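Long-range contacts in transcriptional regulator (Thermus thermophilus, PDB 2H0A), which probably regulates transcription as a CcpA-type repressor, with a two-lobed core of the kind found in periplasmic binding proteins: residues 103-108 with 139-144; 114-119 with 148-153; 183-188 with 211-216; 227-232 with 262-267. All coordinates share one frame; numbering follows the deposited sequence.

In the fold
Contacts 1 to 3 lie in one lobe of the molecule and contact 4 at its border with the other; contacts 2, 3 and 4 reach the same mixed sheet. Along the chain, contacts 1 and 2 interleave, contact 3 follows, and contact 4 closes the series. Contact 1 joins helices 99-109 and 133-147; contact 2, its centre about 9 Å away, ties the loop after helix 133-147 to strand 116-121. Across the sheet the order 257-265, 227-230, 210-215, 182-185, 116-121 carries contact 4 into contact 3 (centres about 10 Å apart) and contact 3 into contact 2. Strand pairing and helix packing thus make the lobe one continuous layered body.

Contact 1 (103-108 with 139-144); sequences RLAGAY and AGFQEA
The ring of Phe-141 meets helix 99-109 through its CD1 and CE1 atoms. Near the ring plane, at the edge, lies Ala-105 C, 4.0 Å from Phe-141 CE1; Gly-106 N approaches obliquely, 3.5 Å from CD1 of Phe-141. Away from this helix pair the same ring stacks with that of Phe-185 and meets Phe-152 edge-to-face, a single side chain thereby linking helix and sheet. With CG anti to the backbone N (chi1 -173°), the ring swings back to the neighbouring helix, although the bond leaving its CA points away from it.

Two glycines explain how close the helices come. The axes of 103-108 and 139-144 pass 7.0 Å apart at a crossing angle of -33°, and neither Gly-106 nor Gly-140 puts a side chain into the interface. The aliphatic part of Arg-103 lies against Gly-140, CG of Arg-103 reaching Gly-140 O at 3.2 Å. In return, CB of Ala-144 settles on the first helix, 3.4 Å from Arg-103 O and 3.5 Å from Ala-107 N.

Both carbonyls involved, Arg-103 O and Gly-140 O, already accept bonds from Ala-107 N and Ala-144 N within their own helices. The chemistry is therefore van der Waals packing of Ala-144, the Arg-103 chain and the Phe-141 ring against backbone bared by two glycines, supplemented by a CA-H...O contact from Arg-103 to Gly-140 O.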
loop_
_atom_site.group_PDB
_atom_site.type_symbol
_atom_site.label_atom_id
_atom_site.label_comp_id
_atom_site.label_asym_id
_atom_site.label_seq_id
_atom_site.Cartn_x
_atom_site.Cartn_y
_atom_site.Cartn_z
ATOM N N ARG A 103 25.214 8.377 -3.550
ATOM C CA ARG A 103 26.587 8.735 -3.224
ATOM C C ARG A 103 26.590 9.839 -2.185
ATOM O O ARG A 103 27.406 9.829 -1.270
ATOM C CB ARG A 103 27.342 9.199 -4.472
ATOM C CG ARG A 103 27.539 8.117 -5.511
ATOM C CD ARG A 103 28.704 8.446 -6.422
ATOM N NE ARG A 103 28.458 9.638 -7.226
ATOM C CZ ARG A 103 27.799 9.643 -8.382
ATOM N NH1 ARG A 103 27.314 8.513 -8.881
ATOM N NH2 ARG A 103 27.632 10.781 -9.044
ATOM N N LEU A 104 25.680 10.795 -2.327
ATOM C CA LEU A 104 25.607 11.873 -1.355
ATOM C C LEU A 104 25.336 11.245 0.014
ATOM O O LEU A 104 25.866 11.690 1.033
ATOM C CB LEU A 104 24.498 12.858 -1.731
ATOM C CG LEU A 104 24.676 13.643 -3.041
ATOM C CD1 LEU A 104 23.421 14.456 -3.343
ATOM C CD2 LEU A 104 25.882 14.546 -2.932
ATOM N N ALA A 105 24.531 10.187 0.020
ATOM C CA ALA A 105 24.191 9.472 1.245
ATOM C C ALA A 105 25.382 8.694 1.805
ATOM O O ALA A 105 25.683 8.770 2.998
ATOM C CB ALA A 105 23.034 8.518 0.983
ATOM N N GLY A 106 26.046 7.934 0.941
ATOM C CA GLY A 106 27.191 7.152 1.376
ATOM C C GLY A 106 28.323 8.002 1.931
ATOM O O GLY A 106 28.794 7.773 3.053
ATOM N N ALA A 107 28.760 8.982 1.142
ATOM C CA ALA A 107 29.835 9.880 1.538
ATOM C C ALA A 107 29.479 10.643 2.798
ATOM O O ALA A 107 30.355 11.039 3.557
ATOM C CB ALA A 107 30.136 10.858 0.417
ATOM N N TYR A 108 28.187 10.846 3.025
ATOM C CA TYR A 108 27.744 11.582 4.195
ATOM C C TYR A 108 27.778 10.736 5.459
ATOM O O TYR A 108 28.348 11.148 6.473
ATOM C CB TYR A 108 26.328 12.123 3.985
ATOM C CG TYR A 108 25.807 12.881 5.186
ATOM C CD1 TYR A 108 26.412 14.069 5.594
ATOM C CD2 TYR A 108 24.708 12.414 5.918
ATOM C CE1 TYR A 108 25.943 14.780 6.696
ATOM C CE2 TYR A 108 24.222 13.115 7.025
ATOM C CZ TYR A 108 24.848 14.302 7.408
ATOM O OH TYR A 108 24.399 15.015 8.493
ATOM N N ALA A 139 23.685 1.497 -5.713
ATOM C CA ALA A 139 24.967 1.398 -6.408
ATOM C C ALA A 139 25.879 2.568 -6.066
ATOM O O ALA A 139 27.078 2.384 -5.851
ATOM C CB ALA A 139 24.749 1.337 -7.900
ATOM N N GLY A 140 25.306 3.770 -6.013
ATOM C CA GLY A 140 26.088 4.948 -5.681
ATOM C C GLY A 140 26.460 4.924 -4.215
ATOM O O GLY A 140 27.521 5.401 -3.811
ATOM N N PHE A 141 25.565 4.361 -3.413
ATOM C CA PHE A 141 25.789 4.252 -1.984
ATOM C C PHE A 141 27.040 3.426 -1.757
ATOM O O PHE A 141 27.920 3.812 -0.995
ATOM C CB PHE A 141 24.600 3.570 -1.309
ATOM C CG PHE A 141 24.682 3.560 0.196
ATOM C CD1 PHE A 141 24.654 4.751 0.918
ATOM C CD2 PHE A 141 24.770 2.360 0.894
ATOM C CE1 PHE A 141 24.710 4.744 2.321
ATOM C CE2 PHE A 141 24.826 2.348 2.294
ATOM C CZ PHE A 141 24.794 3.540 3.007
ATOM N N GLN A 142 27.118 2.291 -2.437
ATOM C CA GLN A 142 28.264 1.413 -2.297
ATOM C C GLN A 142 29.551 2.031 -2.837
ATOM O O GLN A 142 30.620 1.853 -2.258
ATOM C CB GLN A 142 27.996 0.087 -3.004
ATOM C CG GLN A 142 26.730 -0.599 -2.547
ATOM C CD GLN A 142 26.664 -2.030 -3.013
ATOM O OE1 GLN A 142 27.440 -2.871 -2.558
ATOM N NE2 GLN A 142 25.743 -2.319 -3.936
ATOM N N GLU A 143 29.448 2.751 -3.947
ATOM C CA GLU A 143 30.616 3.378 -4.537
ATOM C C GLU A 143 31.189 4.440 -3.609
ATOM O O GLU A 143 32.396 4.496 -3.403
ATOM C CB GLU A 143 30.253 3.997 -5.889
ATOM C CG GLU A 143 29.820 2.978 -6.945
ATOM C CD GLU A 143 30.992 2.241 -7.592
ATOM O OE1 GLU A 143 31.805 1.624 -6.861
ATOM O OE2 GLU A 143 31.099 2.278 -8.841
ATOM N N ALA A 144 30.329 5.278 -3.041
ATOM C CA ALA A 144 30.791 6.324 -2.143
ATOM C C ALA A 144 31.410 5.736 -0.883
ATOM O O ALA A 144 32.451 6.202 -0.423
ATOM C CB ALA A 144 29.638 7.254 -1.779
#

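Contact 2 (114-119 with 148-153); sequences GPIFAI and AGRPFS
Ile-116 and Arg-150 cross at about a right angle, the methyl CD1 of Ile-116 sitting over the centre of one guanidinium face, 3.7 Å from CZ of Arg-150. In Ile-116, CG1 lies anti to the carbonyl carbon and CD1 continues in an extended line (chi2 166°), so that the longer branch reaches out from strand 116-121. Arg-150 is extended as far as CD, then bends at chi3 (60°), which carries NE off the line of the chain before the flat group follows.

At its edge the guanidinium turns NH2 to Gly-114 O, a weak hydrogen bond of 3.0 Å with an angle of only 120° at the hydrogen. The firmer polar grip is on NH1, which bonds to the carbonyl oxygens of Phe-112 and Ala-110. These two bonds, with the weak one of NH2 beside them, probably limit the rotation of the group and help to stabilise its positive charge.

Phe-152 makes the second point of contact. Its ring reaches strand 116-121 through its far atoms: CE1 of Phe-152 comes within 3.3 Å of Ile-116 O, which lies near the ring plane, while CZ of Phe-152 touches CB of Ala-118 at 3.5 Å.

The loop carrying Arg-150 and Phe-152 follows helix 133-147, whose end is closed by a Schellman motif with Gly-149 at positive phi. Phe-152 and Ile-116 both touch Leu-145 of that helix. Strand 116-121 itself lies between 182-185 and 157-160, Phe-117 bonding through its backbone to Asn-183 and Phe-185, and Ala-118 to Tyr-158.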
loop_
_atom_site.group_PDB
_atom_site.type_symbol
_atom_site.label_atom_id
_atom_site.label_comp_id
_atom_site.label_asym_id
_atom_site.label_seq_id
_atom_site.Cartn_x
_atom_site.Cartn_y
_atom_site.Cartn_z
ATOM N N GLY A 114 30.280 4.110 14.333
ATOM C CA GLY A 114 29.334 3.011 14.310
ATOM C C GLY A 114 29.060 2.495 12.910
ATOM O O GLY A 114 29.112 3.269 11.953
ATOM N N PRO A 115 28.752 1.192 12.758
ATOM C CA PRO A 115 28.464 0.533 11.477
ATOM C C PRO A 115 27.312 1.154 10.695
ATOM O O PRO A 115 26.313 1.587 11.259
ATOM C CB PRO A 115 28.167 -0.900 11.892
ATOM C CG PRO A 115 27.549 -0.715 13.239
ATOM C CD PRO A 115 28.474 0.275 13.875
ATOM N N ILE A 116 27.462 1.178 9.382
ATOM C CA ILE A 116 26.464 1.750 8.501
ATOM C C ILE A 116 25.581 0.664 7.876
ATOM O O ILE A 116 26.081 -0.288 7.262
ATOM C CB ILE A 116 27.153 2.549 7.392
ATOM C CG1 ILE A 116 28.012 3.651 8.021
ATOM C CG2 ILE A 116 26.113 3.103 6.436
ATOM C CD1 ILE A 116 28.998 4.298 7.070
ATOM N N PHE A 117 24.269 0.811 8.051
ATOM C CA PHE A 117 23.303 -0.136 7.509
ATOM C C PHE A 117 22.461 0.578 6.470
ATOM O O PHE A 117 22.391 1.806 6.447
ATOM C CB PHE A 117 22.367 -0.671 8.599
ATOM C CG PHE A 117 23.060 -1.421 9.696
ATOM C CD1 PHE A 117 23.609 -0.748 10.776
ATOM C CD2 PHE A 117 23.157 -2.809 9.648
ATOM C CE1 PHE A 117 24.239 -1.435 11.795
ATOM C CE2 PHE A 117 23.786 -3.509 10.664
ATOM C CZ PHE A 117 24.331 -2.818 11.743
ATOM N N ALA A 118 21.808 -0.203 5.622
ATOM C CA ALA A 118 20.965 0.349 4.581
ATOM C C ALA A 118 19.680 -0.459 4.438
ATOM O O ALA A 118 19.650 -1.672 4.696
ATOM C CB ALA A 118 21.720 0.371 3.261
ATOM N N ILE A 119 18.616 0.227 4.035
ATOM C CA ILE A 119 17.326 -0.409 3.834
ATOM C C ILE A 119 16.988 -0.285 2.352
ATOM O O ILE A 119 17.014 0.810 1.786
ATOM C CB ILE A 119 16.212 0.263 4.687
ATOM C CG1 ILE A 119 16.626 0.295 6.159
ATOM C CG2 ILE A 119 14.907 -0.516 4.553
ATOM C CD1 ILE A 119 15.606 0.903 7.076
ATOM N N ALA A 148 35.385 5.895 0.480
ATOM C CA ALA A 148 35.641 6.548 1.756
ATOM C C ALA A 148 36.345 5.633 2.758
ATOM O O ALA A 148 36.567 6.019 3.908
ATOM C CB ALA A 148 34.339 7.061 2.340
ATOM N N GLY A 149 36.688 4.425 2.318
ATOM C CA GLY A 149 37.367 3.475 3.186
ATOM C C GLY A 149 36.470 2.605 4.054
ATOM O O GLY A 149 36.956 1.736 4.788
ATOM N N ARG A 150 35.160 2.829 3.975
ATOM C CA ARG A 150 34.202 2.068 4.767
ATOM C C ARG A 150 33.233 1.309 3.869
ATOM O O ARG A 150 32.024 1.533 3.927
ATOM C CB ARG A 150 33.423 3.010 5.676
ATOM C CG ARG A 150 34.303 4.012 6.408
ATOM C CD ARG A 150 33.482 4.937 7.299
ATOM N NE ARG A 150 32.732 4.198 8.314
ATOM C CZ ARG A 150 31.987 4.771 9.250
ATOM N NH1 ARG A 150 31.887 6.092 9.300
ATOM N NH2 ARG A 150 31.358 4.031 10.150
ATOM N N PRO A 151 33.752 0.394 3.035
ATOM C CA PRO A 151 32.921 -0.396 2.123
ATOM C C PRO A 151 31.742 -1.098 2.793
ATOM O O PRO A 151 31.841 -1.576 3.926
ATOM C CB PRO A 151 33.917 -1.371 1.500
ATOM C CG PRO A 151 34.955 -1.514 2.552
ATOM C CD PRO A 151 35.138 -0.098 3.032
ATOM N N PHE A 152 30.627 -1.145 2.066
ATOM C CA PHE A 152 29.386 -1.756 2.529
ATOM C C PHE A 152 29.400 -3.275 2.332
ATOM O O PHE A 152 30.223 -3.814 1.594
ATOM C CB PHE A 152 28.199 -1.149 1.763
ATOM C CG PHE A 152 26.858 -1.399 2.400
ATOM C CD1 PHE A 152 26.507 -0.764 3.590
ATOM C CD2 PHE A 152 25.944 -2.263 1.810
ATOM C CE1 PHE A 152 25.263 -0.987 4.182
ATOM C CE2 PHE A 152 24.697 -2.492 2.394
ATOM C CZ PHE A 152 24.356 -1.853 3.580
ATOM N N SER A 153 28.476 -3.955 2.998
ATOM C CA SER A 153 28.369 -5.397 2.895
ATOM C C SER A 153 26.902 -5.791 2.958
ATOM O O SER A 153 26.112 -5.155 3.643
ATOM C CB SER A 153 29.136 -6.067 4.035
ATOM O OG SER A 153 28.993 -7.475 3.972
#

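Contact 3 (183-188 with 211-216); sequences NVFAGA and RVLGFD
Val-184 bonds through its backbone to both Arg-211 and Leu-213, pairing strands 182-185 and 210-215 in parallel as the two arms of a beta-alpha-beta crossover, with helix 189-200 between them. The ladder has three backbone hydrogen bonds: Val-184 N to Arg-211 O, Leu-213 N to Val-184 O at 3.0 Å, and Ala-186 N to Leu-213 O at 2.9 Å. The last is the most bent, 137° at the hydrogen, where the first strand is giving way to a turn.

At the other end, Asn-183 and Arg-211 run side by side, OD1 of Asn-183 lying 3.2 Å from CD of Arg-211. Their polar ends are positioned from the next shell: Asn-183 ND2 bonds to Pro-113 O, and Arg-211 NE to Thr-270 O. On the same sheet face, Phe-185 and Leu-213 pack against Ala-105 and Leu-109 of helix 99-109; on the reverse face, Val-212 rests on Val-195 and Leu-196 of the crossover helix. Ala-188 takes that helix's N-cap position.

At the C-terminal end of the pairing, the side chains of Phe-185 and Phe-215 cross obliquely, their rings meeting at the edges, with CZ of Phe-185 standing 3.7 Å from CD2 of Phe-215.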
loop_
_atom_site.group_PDB
_atom_site.type_symbol
_atom_site.label_atom_id
_atom_site.label_comp_id
_atom_site.label_asym_id
_atom_site.label_seq_id
_atom_site.Cartn_x
_atom_site.Cartn_y
_atom_site.Cartn_z
ATOM N N ASN A 183 24.406 3.824 12.094
ATOM C CA ASN A 183 23.850 4.633 11.036
ATOM C C ASN A 183 22.978 3.820 10.120
ATOM O O ASN A 183 23.311 2.686 9.780
ATOM C CB ASN A 183 24.989 5.265 10.257
ATOM C CG ASN A 183 25.967 5.965 11.162
ATOM O OD1 ASN A 183 25.631 6.971 11.788
ATOM N ND2 ASN A 183 27.179 5.429 11.259
ATOM N N VAL A 184 21.862 4.423 9.721
ATOM C CA VAL A 184 20.902 3.777 8.846
ATOM C C VAL A 184 20.522 4.640 7.644
ATOM O O VAL A 184 20.204 5.820 7.785
ATOM C CB VAL A 184 19.593 3.432 9.610
ATOM C CG1 VAL A 184 18.589 2.779 8.657
ATOM C CG2 VAL A 184 19.892 2.520 10.796
ATOM N N PHE A 185 20.576 4.039 6.461
ATOM C CA PHE A 185 20.171 4.717 5.244
ATOM C C PHE A 185 18.837 4.063 4.901
ATOM O O PHE A 185 18.801 2.981 4.322
ATOM C CB PHE A 185 21.176 4.491 4.108
ATOM C CG PHE A 185 20.762 5.121 2.803
ATOM C CD1 PHE A 185 20.017 6.304 2.787
ATOM C CD2 PHE A 185 21.122 4.551 1.595
ATOM C CE1 PHE A 185 19.635 6.909 1.591
ATOM C CE2 PHE A 185 20.748 5.145 0.383
ATOM C CZ PHE A 185 20.001 6.328 0.385
ATOM N N ALA A 186 17.744 4.724 5.279
ATOM C CA ALA A 186 16.397 4.209 5.043
ATOM C C ALA A 186 16.108 3.926 3.589
ATOM O O ALA A 186 15.499 2.911 3.268
ATOM C CB ALA A 186 15.363 5.169 5.586
ATOM N N GLY A 187 16.535 4.817 2.704
ATOM C CA GLY A 187 16.278 4.602 1.292
ATOM C C GLY A 187 15.010 5.289 0.832
ATOM O O GLY A 187 14.851 5.560 -0.351
ATOM N N ALA A 188 14.106 5.548 1.773
ATOM C CA ALA A 188 12.838 6.234 1.511
ATOM C C ALA A 188 12.401 6.901 2.817
ATOM O O ALA A 188 12.601 6.348 3.904
ATOM C CB ALA A 188 11.787 5.251 1.049
ATOM N N ARG A 211 21.291 7.084 13.610
ATOM C CA ARG A 211 21.232 8.334 12.892
ATOM C C ARG A 211 20.460 7.856 11.686
ATOM O O ARG A 211 20.782 6.817 11.123
ATOM C CB ARG A 211 22.640 8.790 12.520
ATOM C CG ARG A 211 23.505 9.088 13.721
ATOM C CD ARG A 211 24.822 9.661 13.289
ATOM N NE ARG A 211 25.256 10.746 14.165
ATOM C CZ ARG A 211 26.129 10.620 15.161
ATOM N NH1 ARG A 211 26.684 9.445 15.430
ATOM N NH2 ARG A 211 26.453 11.679 15.886
ATOM N N VAL A 212 19.417 8.580 11.312
ATOM C CA VAL A 212 18.602 8.156 10.191
ATOM C C VAL A 212 18.677 9.119 9.027
ATOM O O VAL A 212 18.548 10.334 9.183
ATOM C CB VAL A 212 17.121 7.966 10.618
ATOM C CG1 VAL A 212 16.342 7.364 9.477
ATOM C CG2 VAL A 212 17.031 7.049 11.830
ATOM N N LEU A 213 18.899 8.548 7.852
ATOM C CA LEU A 213 18.992 9.311 6.625
ATOM C C LEU A 213 18.004 8.729 5.634
ATOM O O LEU A 213 18.171 7.597 5.183
ATOM C CB LEU A 213 20.403 9.218 6.053
ATOM C CG LEU A 213 20.654 9.972 4.748
ATOM C CD1 LEU A 213 20.371 11.456 4.937
ATOM C CD2 LEU A 213 22.096 9.766 4.318
ATOM N N GLY A 214 16.971 9.500 5.311
ATOM C CA GLY A 214 15.967 9.050 4.363
ATOM C C GLY A 214 16.283 9.485 2.939
ATOM O O GLY A 214 17.353 10.013 2.661
ATOM N N PHE A 215 15.340 9.250 2.034
ATOM C CA PHE A 215 15.474 9.608 0.627
ATOM C C PHE A 215 14.088 10.161 0.304
ATOM O O PHE A 215 13.117 9.748 0.906
ATOM C CB PHE A 215 15.957 8.403 -0.174
ATOM C CG PHE A 215 16.575 8.759 -1.481
ATOM C CD1 PHE A 215 15.798 9.241 -2.529
ATOM C CD2 PHE A 215 17.951 8.629 -1.663
ATOM C CE1 PHE A 215 16.385 9.590 -3.746
ATOM C CE2 PHE A 215 18.550 8.977 -2.876
ATOM C CZ PHE A 215 17.764 9.458 -3.920
ATOM N N ASP A 216 14.027 11.096 -0.640
ATOM C CA ASP A 216 12.793 11.757 -1.082
ATOM C C ASP A 216 12.393 13.138 -0.566
ATOM O O ASP A 216 11.441 13.729 -1.048
ATOM C CB ASP A 216 11.530 11.058 -0.559
ATOM C CG ASP A 216 11.104 9.866 -1.412
ATOM O OD1 ASP A 216 11.535 9.728 -2.582
ATOM O OD2 ASP A 216 10.299 9.057 -0.908
#

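Contact 4 (227-232 with 262-267); sequences STIAQP and PVLVER
Ile-229 and Pro-262 lie side by side and point the same way, with CG2 of Ile-229 3.6 Å from CB of Pro-262. The other branch of Ile-229 serves Leu-264, its CD1 coming 4.2 Å from CG of that leucine. Ile-229 and Leu-264 face helix 99-109, the first resting on Leu-104 and Ala-105, the second on Tyr-108; Pro-262 touches Leu-96 of strand 92-96.

On the reverse face CB of Ala-230 packs against two valines, 3.8 Å from CG2 of Val-265 and somewhat farther from CG1 of Val-263. Thr-228 and Arg-267 also run alongside each other there, CG2 of the threonine at the guanidinium edge, 3.9 Å from NH1 of Arg-267. The flat group lies over CG1 of Val-265, and its NH1 bonds to Leu-226 O; OG1 of Thr-228 turns to Asp-189. Carbon packing and outside polar partners together fix both side chains.

Between the faces runs an antiparallel ladder. Thr-228 and Val-265 form one hydrogen-bonded pair, Ala-230 and Val-263 the other, and Ile-229 with Leu-264 the non-hydrogen-bonded pair separating them. Past the ladder, Ser-227 OG accepts the backbone N-H of Arg-267 at 2.7 Å with an angle of 158°. OG lies anti to the carbonyl carbon (chi1 -58°), which brings it to that donor.

Strand 257-265 runs parallel to 92-96 on one side and antiparallel to 227-230 on the other, the one antiparallel pairing in the sheet. This place between the two halves is consistent with the crossover region linking the lobes in LacI/CcpA-type regulators.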
loop_
_atom_site.group_PDB
_atom_site.type_symbol
_atom_site.label_atom_id
_atom_site.label_comp_id
_atom_site.label_asym_id
_atom_site.label_seq_id
_atom_site.Cartn_x
_atom_site.Cartn_y
_atom_site.Cartn_z
ATOM N N SER A 227 16.778 13.796 8.469
ATOM C CA SER A 227 17.738 14.258 7.480
ATOM C C SER A 227 17.397 13.400 6.279
ATOM O O SER A 227 16.950 12.269 6.441
ATOM C CB SER A 227 19.182 13.972 7.913
ATOM O OG SER A 227 19.484 14.571 9.161
ATOM N N THR A 228 17.604 13.909 5.076
ATOM C CA THR A 228 17.278 13.106 3.911
ATOM C C THR A 228 17.954 13.608 2.649
ATOM O O THR A 228 18.533 14.686 2.632
ATOM C CB THR A 228 15.728 13.065 3.703
ATOM O OG1 THR A 228 15.407 12.282 2.549
ATOM C CG2 THR A 228 15.166 14.468 3.522
ATOM N N ILE A 229 17.909 12.788 1.609
ATOM C CA ILE A 229 18.443 13.142 0.300
ATOM C C ILE A 229 17.171 13.617 -0.405
ATOM O O ILE A 229 16.354 12.805 -0.853
ATOM C CB ILE A 229 19.005 11.900 -0.455
ATOM C CG1 ILE A 229 20.124 11.252 0.356
ATOM C CG2 ILE A 229 19.510 12.309 -1.834
ATOM C CD1 ILE A 229 21.299 12.161 0.564
ATOM N N ALA A 230 17.003 14.931 -0.491
ATOM C CA ALA A 230 15.803 15.511 -1.090
ATOM C C ALA A 230 15.697 15.548 -2.611
ATOM O O ALA A 230 16.627 15.958 -3.301
ATOM C CB ALA A 230 15.584 16.924 -0.528
ATOM N N GLN A 231 14.540 15.115 -3.106
ATOM C CA GLN A 231 14.222 15.116 -4.527
ATOM C C GLN A 231 13.298 16.303 -4.806
ATOM O O GLN A 231 12.412 16.594 -4.012
ATOM C CB GLN A 231 13.456 13.865 -4.927
ATOM C CG GLN A 231 14.176 12.554 -4.819
ATOM C CD GLN A 231 13.380 11.449 -5.498
ATOM O OE1 GLN A 231 13.267 11.419 -6.727
ATOM N NE2 GLN A 231 12.807 10.551 -4.704
ATOM N N PRO A 232 13.504 17.008 -5.936
ATOM C CA PRO A 232 12.671 18.163 -6.313
ATOM C C PRO A 232 11.498 17.650 -7.135
ATOM O O PRO A 232 11.353 17.988 -8.310
ATOM C CB PRO A 232 13.628 19.005 -7.144
ATOM C CG PRO A 232 14.444 17.931 -7.862
ATOM C CD PRO A 232 14.719 16.928 -6.778
ATOM N N PRO A 262 19.489 15.423 -6.716
ATOM C CA PRO A 262 19.017 15.409 -5.334
ATOM C C PRO A 262 20.032 16.145 -4.463
ATOM O O PRO A 262 21.178 16.331 -4.865
ATOM C CB PRO A 262 18.945 13.925 -5.024
ATOM C CG PRO A 262 20.130 13.398 -5.768
ATOM C CD PRO A 262 20.042 14.112 -7.095
ATOM N N VAL A 263 19.621 16.567 -3.277
ATOM C CA VAL A 263 20.533 17.289 -2.408
ATOM C C VAL A 263 20.348 16.865 -0.962
ATOM O O VAL A 263 19.230 16.613 -0.517
ATOM C CB VAL A 263 20.308 18.824 -2.529
ATOM C CG1 VAL A 263 18.908 19.181 -2.050
ATOM C CG2 VAL A 263 21.355 19.580 -1.730
ATOM N N LEU A 264 21.450 16.790 -0.230
ATOM C CA LEU A 264 21.401 16.400 1.169
ATOM C C LEU A 264 20.863 17.544 2.005
ATOM O O LEU A 264 21.270 18.694 1.840
ATOM C CB LEU A 264 22.802 16.048 1.671
ATOM C CG LEU A 264 23.010 15.223 2.954
ATOM C CD1 LEU A 264 24.351 15.610 3.564
ATOM C CD2 LEU A 264 21.916 15.462 3.960
ATOM N N VAL A 265 19.941 17.232 2.902
ATOM C CA VAL A 265 19.398 18.237 3.800
ATOM C C VAL A 265 19.577 17.647 5.194
ATOM O O VAL A 265 18.939 16.655 5.528
ATOM C CB VAL A 265 17.899 18.511 3.520
ATOM C CG1 VAL A 265 17.396 19.653 4.415
ATOM C CG2 VAL A 265 17.699 18.848 2.045
ATOM N N GLU A 266 20.464 18.241 5.988
ATOM C CA GLU A 266 20.750 17.757 7.336
ATOM C C GLU A 266 19.768 18.223 8.403
ATOM O O GLU A 266 19.470 19.410 8.514
ATOM C CB GLU A 266 22.149 18.186 7.766
ATOM C CG GLU A 266 23.272 17.644 6.909
ATOM C CD GLU A 266 24.620 18.184 7.346
ATOM O OE1 GLU A 266 24.895 18.156 8.568
ATOM O OE2 GLU A 266 25.402 18.626 6.473
ATOM N N ARG A 267 19.280 17.280 9.201
ATOM C CA ARG A 267 18.358 17.592 10.269
ATOM C C ARG A 267 18.782 16.833 11.525
ATOM O O ARG A 267 19.875 16.274 11.562
ATOM C CB ARG A 267 16.934 17.253 9.840
ATOM C CG ARG A 267 16.477 18.083 8.637
ATOM C CD ARG A 267 14.959 18.130 8.538
ATOM N NE ARG A 267 14.468 19.080 7.535
ATOM C CZ ARG A 267 14.133 18.753 6.290
ATOM N NH1 ARG A 267 14.240 17.495 5.882
ATOM N NH2 ARG A 267 13.666 19.675 5.457
#